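Local coordinates for superoxide reductase (Giardia intestinalis, PDB 4D7P), which reduces superoxide to hydrogen peroxide at a mononuclear iron centre, a likely defence of this parasite against oxidative stress, at the Fe (III) ion site and the interface of chains A and B. Coordinates in Å, arbitrary orientation; residue numbers count along the deposited sequence, not the author numbering. Chains: chain A/B, Superoxide reductase.

Contact 1: the Fe (III) ion site. Residues chain A 17, 19, 40-41, 46, 99, 101-102. With FE (Fe (III) ion), chain C.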
loop_
_atom_site.group_PDB
_atom_site.type_symbol
_atom_site.label_atom_id
_atom_site.label_comp_id
_atom_site.label_asym_id
_atom_site.label_seq_id
_atom_site.Cartn_x
_atom_site.Cartn_y
_atom_site.Cartn_z
ATOM N N GLU A 17 13.685 11.271 -20.489
ATOM C CA GLU A 17 13.344 10.737 -19.164
ATOM C C GLU A 17 12.541 9.436 -19.323
ATOM O O GLU A 17 11.677 9.338 -20.204
ATOM C CB GLU A 17 12.559 11.780 -18.355
ATOM C CG GLU A 17 12.109 11.335 -16.966
ATOM C CD GLU A 17 11.256 12.386 -16.258
ATOM O OE1 GLU A 17 11.768 13.495 -15.992
ATOM O OE2 GLU A 17 10.072 12.102 -15.967
ATOM N N HIS A 19 10.185 6.190 -17.831
ATOM C CA HIS A 19 9.218 5.749 -16.835
ATOM C C HIS A 19 8.989 4.224 -16.945
ATOM O O HIS A 19 8.492 3.596 -16.015
ATOM C CB HIS A 19 7.876 6.485 -17.004
ATOM C CG HIS A 19 7.879 7.934 -16.594
ATOM N ND1 HIS A 19 8.226 8.952 -17.458
ATOM C CD2 HIS A 19 7.487 8.540 -15.446
ATOM C CE1 HIS A 19 8.093 10.117 -16.844
ATOM N NE2 HIS A 19 7.633 9.898 -15.625
ATOM N N HIS A 40 14.505 7.012 -13.180
ATOM C CA HIS A 40 13.554 8.120 -13.052
ATOM C C HIS A 40 13.828 8.927 -11.791
ATOM O O HIS A 40 14.299 8.372 -10.809
ATOM C CB HIS A 40 12.127 7.574 -13.030
ATOM C CG HIS A 40 11.065 8.625 -12.917
ATOM N ND1 HIS A 40 10.715 9.207 -11.716
ATOM C CD2 HIS A 40 10.251 9.170 -13.854
ATOM C CE1 HIS A 40 9.734 10.068 -11.921
ATOM N NE2 HIS A 40 9.433 10.062 -13.208
ATOM N N PRO A 41 13.564 10.243 -11.825
ATOM C CA PRO A 41 13.728 11.053 -10.614
ATOM C C PRO A 41 12.966 10.543 -9.390
ATOM O O PRO A 41 11.953 9.828 -9.473
ATOM C CB PRO A 41 13.203 12.429 -11.046
ATOM C CG PRO A 41 13.559 12.492 -12.491
ATOM C CD PRO A 41 13.345 11.086 -13.015
ATOM N N HIS A 46 8.413 15.132 -7.592
ATOM C CA HIS A 46 8.394 14.282 -8.788
ATOM C C HIS A 46 8.889 12.883 -8.445
ATOM O O HIS A 46 10.056 12.694 -8.072
ATOM C CB HIS A 46 9.247 14.877 -9.914
ATOM C CG HIS A 46 9.140 14.129 -11.215
ATOM N ND1 HIS A 46 10.092 14.218 -12.207
ATOM C CD2 HIS A 46 8.192 13.279 -11.678
ATOM C CE1 HIS A 46 9.730 13.465 -13.233
ATOM N NE2 HIS A 46 8.585 12.878 -12.937
ATOM N N CYS A 99 3.881 7.541 -12.047
ATOM C CA CYS A 99 4.585 8.775 -11.733
ATOM C C CYS A 99 3.562 9.874 -11.499
ATOM O O CYS A 99 2.605 10.005 -12.265
ATOM C CB CYS A 99 5.533 9.163 -12.860
ATOM S SG CYS A 99 6.120 10.872 -12.765
ATOM N N LEU A 101 3.679 13.049 -11.868
ATOM C CA LEU A 101 3.590 14.073 -12.899
ATOM C C LEU A 101 3.169 13.478 -14.233
ATOM O O LEU A 101 2.470 14.124 -15.006
ATOM C CB LEU A 101 4.922 14.812 -13.050
ATOM C CG LEU A 101 5.337 15.686 -11.863
ATOM C CD1 LEU A 101 6.665 16.375 -12.139
ATOM C CD2 LEU A 101 4.253 16.710 -11.528
ATOM N N HIS A 102 3.564 12.236 -14.499
ATOM C CA HIS A 102 3.479 11.722 -15.864
ATOM C C HIS A 102 2.618 10.486 -16.058
ATOM O O HIS A 102 2.615 9.899 -17.139
ATOM C CB HIS A 102 4.889 11.453 -16.377
ATOM C CG HIS A 102 5.739 12.682 -16.407
ATOM N ND1 HIS A 102 7.014 12.720 -15.892
ATOM C CD2 HIS A 102 5.479 13.931 -16.867
ATOM C CE1 HIS A 102 7.508 13.938 -16.032
ATOM N NE2 HIS A 102 6.596 14.692 -16.623
HETATM FE FE FE C . 7.928 11.349 -14.226
#
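The iron centre of a one-iron superoxide reductase of the desulfoferrodoxin family illustrates how four imidazoles and a thiolate build a square pyramid. A:His19 lies two residues after A:Glu17 in the family's EKH segment; A:His40 and A:His46 lie on one loop; A:Cys99 ends strand 92-99, and A:His102 comes three residues later in a Cys-X-X-His arrangement. The imidazoles form the base in trans pairs. A:His19, its NE2 2.0 Å from FE, stands opposite A:His46, whose NE2 lies 2.1 Å from FE. The second pair mixes nitrogens: A:His40 uses NE2, 2.2 Å from FE, whereas A:His102 turns ND1 inward, 2.3 Å from FE. The thiolate SG of A:Cys99 sits at the apex, 2.4 Å from FE, with SG anti to the backbone N (chi1 165°). A weak contact from the backbone N of A:His102 reaches that sulfur and may temper its charge. Trans to it, the extended side chain of A:Glu17 brings its carboxylate OE2 to 2.9 Å from FE, too long for a firm bond, a loosely defined sixth position. The outer ND1 of A:His40 donates to a lone pair of the A:Pro41 carbonyl O at 2.6 Å, which fixes the ring's rotation, while A:Pro41 CD lies over the rim of one face of that ring. A:Leu101 wedges between two imidazoles, laying CB over the centre of the A:His102 ring and CD1 over a rim of A:His46.

Contact 2: the interface of chains A and B. Residues chain A 67-70, 79-82; chain B 67-70, 79-82.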
loop_
_atom_site.group_PDB
_atom_site.type_symbol
_atom_site.label_atom_id
_atom_site.label_comp_id
_atom_site.label_asym_id
_atom_site.label_seq_id
_atom_site.Cartn_x
_atom_site.Cartn_y
_atom_site.Cartn_z
ATOM N N GLY A 67 1.258 -7.923 -6.463
ATOM C CA GLY A 67 1.677 -7.071 -5.361
ATOM C C GLY A 67 2.001 -5.659 -5.814
ATOM O O GLY A 67 1.903 -5.348 -6.999
ATOM N N CYS A 68 2.379 -4.805 -4.867
ATOM C CA CYS A 68 2.566 -3.387 -5.138
ATOM C C CYS A 68 3.651 -2.823 -4.259
ATOM O O CYS A 68 3.507 -2.804 -3.028
ATOM C CB CYS A 68 1.264 -2.607 -4.916
ATOM S SG CYS A 68 1.410 -0.780 -5.092
ATOM N N GLN A 69 4.735 -2.373 -4.890
ATOM C CA GLN A 69 5.799 -1.653 -4.207
ATOM C C GLN A 69 5.448 -0.177 -4.129
ATOM O O GLN A 69 5.438 0.529 -5.144
ATOM C CB GLN A 69 7.144 -1.814 -4.918
ATOM C CG GLN A 69 8.289 -0.994 -4.297
ATOM C CD GLN A 69 8.677 -1.497 -2.911
ATOM O OE1 GLN A 69 9.289 -2.548 -2.778
ATOM N NE2 GLN A 69 8.323 -0.739 -1.871
ATOM N N GLN A 70 5.175 0.287 -2.917
ATOM C CA GLN A 70 4.944 1.700 -2.680
ATOM C C GLN A 70 6.228 2.360 -2.157
ATOM O O GLN A 70 6.966 1.786 -1.340
ATOM C CB GLN A 70 3.766 1.878 -1.714
ATOM C CG GLN A 70 3.356 3.336 -1.487
ATOM C CD GLN A 70 4.101 3.943 -0.318
ATOM O OE1 GLN A 70 4.407 3.250 0.643
ATOM N NE2 GLN A 70 4.423 5.230 -0.405
ATOM N N VAL A 79 12.686 1.148 -7.852
ATOM C CA VAL A 79 12.993 -0.247 -8.088
ATOM C C VAL A 79 12.002 -1.115 -7.324
ATOM O O VAL A 79 11.321 -0.643 -6.398
ATOM C CB VAL A 79 14.421 -0.594 -7.632
ATOM C CG1 VAL A 79 15.426 0.308 -8.335
ATOM C CG2 VAL A 79 14.548 -0.412 -6.140
ATOM N N ALA A 80 11.930 -2.382 -7.703
ATOM C CA ALA A 80 11.138 -3.344 -6.957
ATOM C C ALA A 80 11.560 -4.764 -7.290
ATOM O O ALA A 80 12.211 -5.005 -8.308
ATOM C CB ALA A 80 9.624 -3.153 -7.250
ATOM N N SER A 81 11.202 -5.711 -6.428
ATOM C CA SER A 81 11.259 -7.099 -6.861
ATOM C C SER A 81 10.107 -7.922 -6.302
ATOM O O SER A 81 9.535 -7.613 -5.256
ATOM C CB SER A 81 12.611 -7.736 -6.504
ATOM O OG SER A 81 12.960 -7.550 -5.149
ATOM N N PHE A 82 9.760 -8.957 -7.054
ATOM C CA PHE A 82 8.692 -9.870 -6.707
ATOM C C PHE A 82 9.185 -11.272 -6.899
ATOM O O PHE A 82 10.198 -11.503 -7.561
ATOM C CB PHE A 82 7.474 -9.634 -7.578
ATOM C CG PHE A 82 6.916 -8.254 -7.465
ATOM C CD1 PHE A 82 7.519 -7.192 -8.114
ATOM C CD2 PHE A 82 5.785 -8.011 -6.698
ATOM C CE1 PHE A 82 7.002 -5.913 -8.013
ATOM C CE2 PHE A 82 5.267 -6.741 -6.599
ATOM C CZ PHE A 82 5.882 -5.687 -7.256
ATOM N N GLY B 67 9.614 2.939 2.251
ATOM C CA GLY B 67 8.609 2.356 1.376
ATOM C C GLY B 67 8.067 1.044 1.913
ATOM O O GLY B 67 8.486 0.585 2.975
ATOM N N CYS B 68 7.130 0.446 1.183
ATOM C CA CYS B 68 6.417 -0.731 1.659
ATOM C C CYS B 68 6.046 -1.623 0.503
ATOM O O CYS B 68 5.264 -1.217 -0.369
ATOM C CB CYS B 68 5.152 -0.334 2.431
ATOM S SG CYS B 68 4.090 -1.741 2.962
ATOM N N GLN B 69 6.612 -2.829 0.494
ATOM C CA GLN B 69 6.237 -3.865 -0.456
ATOM C C GLN B 69 5.034 -4.628 0.069
ATOM O O GLN B 69 5.131 -5.374 1.050
ATOM C CB GLN B 69 7.384 -4.846 -0.710
ATOM C CG GLN B 69 7.016 -6.022 -1.632
ATOM C CD GLN B 69 6.748 -5.575 -3.065
ATOM O OE1 GLN B 69 7.669 -5.226 -3.791
ATOM N NE2 GLN B 69 5.478 -5.588 -3.476
ATOM N N GLN B 70 3.902 -4.448 -0.599
ATOM C CA GLN B 70 2.706 -5.207 -0.283
ATOM C C GLN B 70 2.567 -6.392 -1.250
ATOM O O GLN B 70 2.836 -6.279 -2.457
ATOM C CB GLN B 70 1.481 -4.284 -0.319
ATOM C CG GLN B 70 0.177 -4.955 0.119
ATOM C CD GLN B 70 -0.548 -5.572 -1.059
ATOM O OE1 GLN B 70 -0.485 -5.048 -2.163
ATOM N NE2 GLN B 70 -1.215 -6.701 -0.838
ATOM N N VAL B 79 9.665 -11.395 -0.806
ATOM C CA VAL B 79 10.884 -10.699 -1.162
ATOM C C VAL B 79 10.568 -9.232 -1.419
ATOM O O VAL B 79 9.403 -8.857 -1.631
ATOM C CB VAL B 79 11.530 -11.302 -2.421
ATOM C CG1 VAL B 79 11.795 -12.787 -2.210
ATOM C CG2 VAL B 79 10.617 -11.125 -3.609
ATOM N N ALA B 80 11.605 -8.406 -1.414
ATOM C CA ALA B 80 11.455 -7.014 -1.795
ATOM C C ALA B 80 12.801 -6.404 -2.147
ATOM O O ALA B 80 13.849 -6.942 -1.788
ATOM C CB ALA B 80 10.781 -6.202 -0.654
ATOM N N SER B 81 12.780 -5.283 -2.862
ATOM C CA SER B 81 13.988 -4.476 -2.920
ATOM C C SER B 81 13.683 -2.984 -2.914
ATOM O O SER B 81 12.610 -2.540 -3.323
ATOM C CB SER B 81 14.851 -4.853 -4.134
ATOM O OG SER B 81 14.117 -4.863 -5.341
ATOM N N PHE B 82 14.646 -2.232 -2.401
ATOM C CA PHE B 82 14.561 -0.790 -2.301
ATOM C C PHE B 82 15.848 -0.204 -2.798
ATOM O O PHE B 82 16.857 -0.899 -2.919
ATOM C CB PHE B 82 14.326 -0.359 -0.867
ATOM C CG PHE B 82 13.068 -0.908 -0.277
ATOM C CD1 PHE B 82 13.006 -2.217 0.163
ATOM C CD2 PHE B 82 11.936 -0.113 -0.167
ATOM C CE1 PHE B 82 11.844 -2.726 0.713
ATOM C CE2 PHE B 82 10.779 -0.615 0.383
ATOM C CZ PHE B 82 10.733 -1.930 0.820
HETATM O O HOH W 1 10.058 -4.611 -3.896
HETATM O O HOH W 2 11.399 -0.021 -3.716
HETATM O O HOH W 3 7.492 -8.640 -3.602
#
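Edge-to-edge strand pairing across a two-fold axis joins chains A and B here, continuing a beta-sheet from one subunit into the next; it connects two of the four copies in the deposited assembly and may reflect a dimer within it. Strand 63-71 meets its antiparallel twin with A:Gln69 facing B:Gln69 at the axis. On either side, residues 68 and 70 pair through their backbones: A:Cys68 N donates to B:Gln70 O at 2.9 Å, nearly straight at the hydrogen, and B:Gln70 N answers to A:Cys68 O at 3.0 Å. The glutamine side chains rise over this pairing. Each starts with CG anti to the backbone N, then bends at chi2 (68°), so that the A:Gln69 and B:Gln69 side chains cross at about a right angle, their amide planes steeply inclined. The NE2 of A:Gln69 turns back to its own chain, 2.9 Å from A:Gln70 O with that oxygen in the amide plane; A:Gln70 O thus accepts from this amide as well as from B:Cys68 N. This bond and its twin fix the flip of the two amides and direct their OE1 atoms to a shared water on the axis, 2.5 Å from A:Gln69 OE1. The backbone N atoms of A:Ser81 and B:Ser81 grip the same water. The B:Gln69 side chain crosses A:Phe82 obliquely, amide and ring planes 70° apart, B:Gln69 NE2 3.3 Å from A:Phe82 CE2. Between strands 79-83, water links A:Val79 O to B:Ser81 O, A:Val79 CG2 packs against the B:Phe82 backbone, and the hydroxyls meet tip to tip, A:Ser81 OG 2.9 Å from B:Ser81 OG, each in the crowded position between backbone N and carbonyl carbon (chi1 51°).

About 18 Å separates the centres of the C-alpha atoms of contact 1 and contact 2, and the two share no residue or secondary-structure element. Contact 1 gathers its ligands from loops and the end of strand 92-99, whereas contact 2 is built on strands 63-71 and 79-83. The protein ligands identified for this iron come from chain A, so pairing with chain B contributes none of them, and each subunit carries its own centre. The arrangement is consistent with division of labour, catalysis at a loop-lined end of the subunit and assembly along strands; any influence of one on the other would have to be indirect.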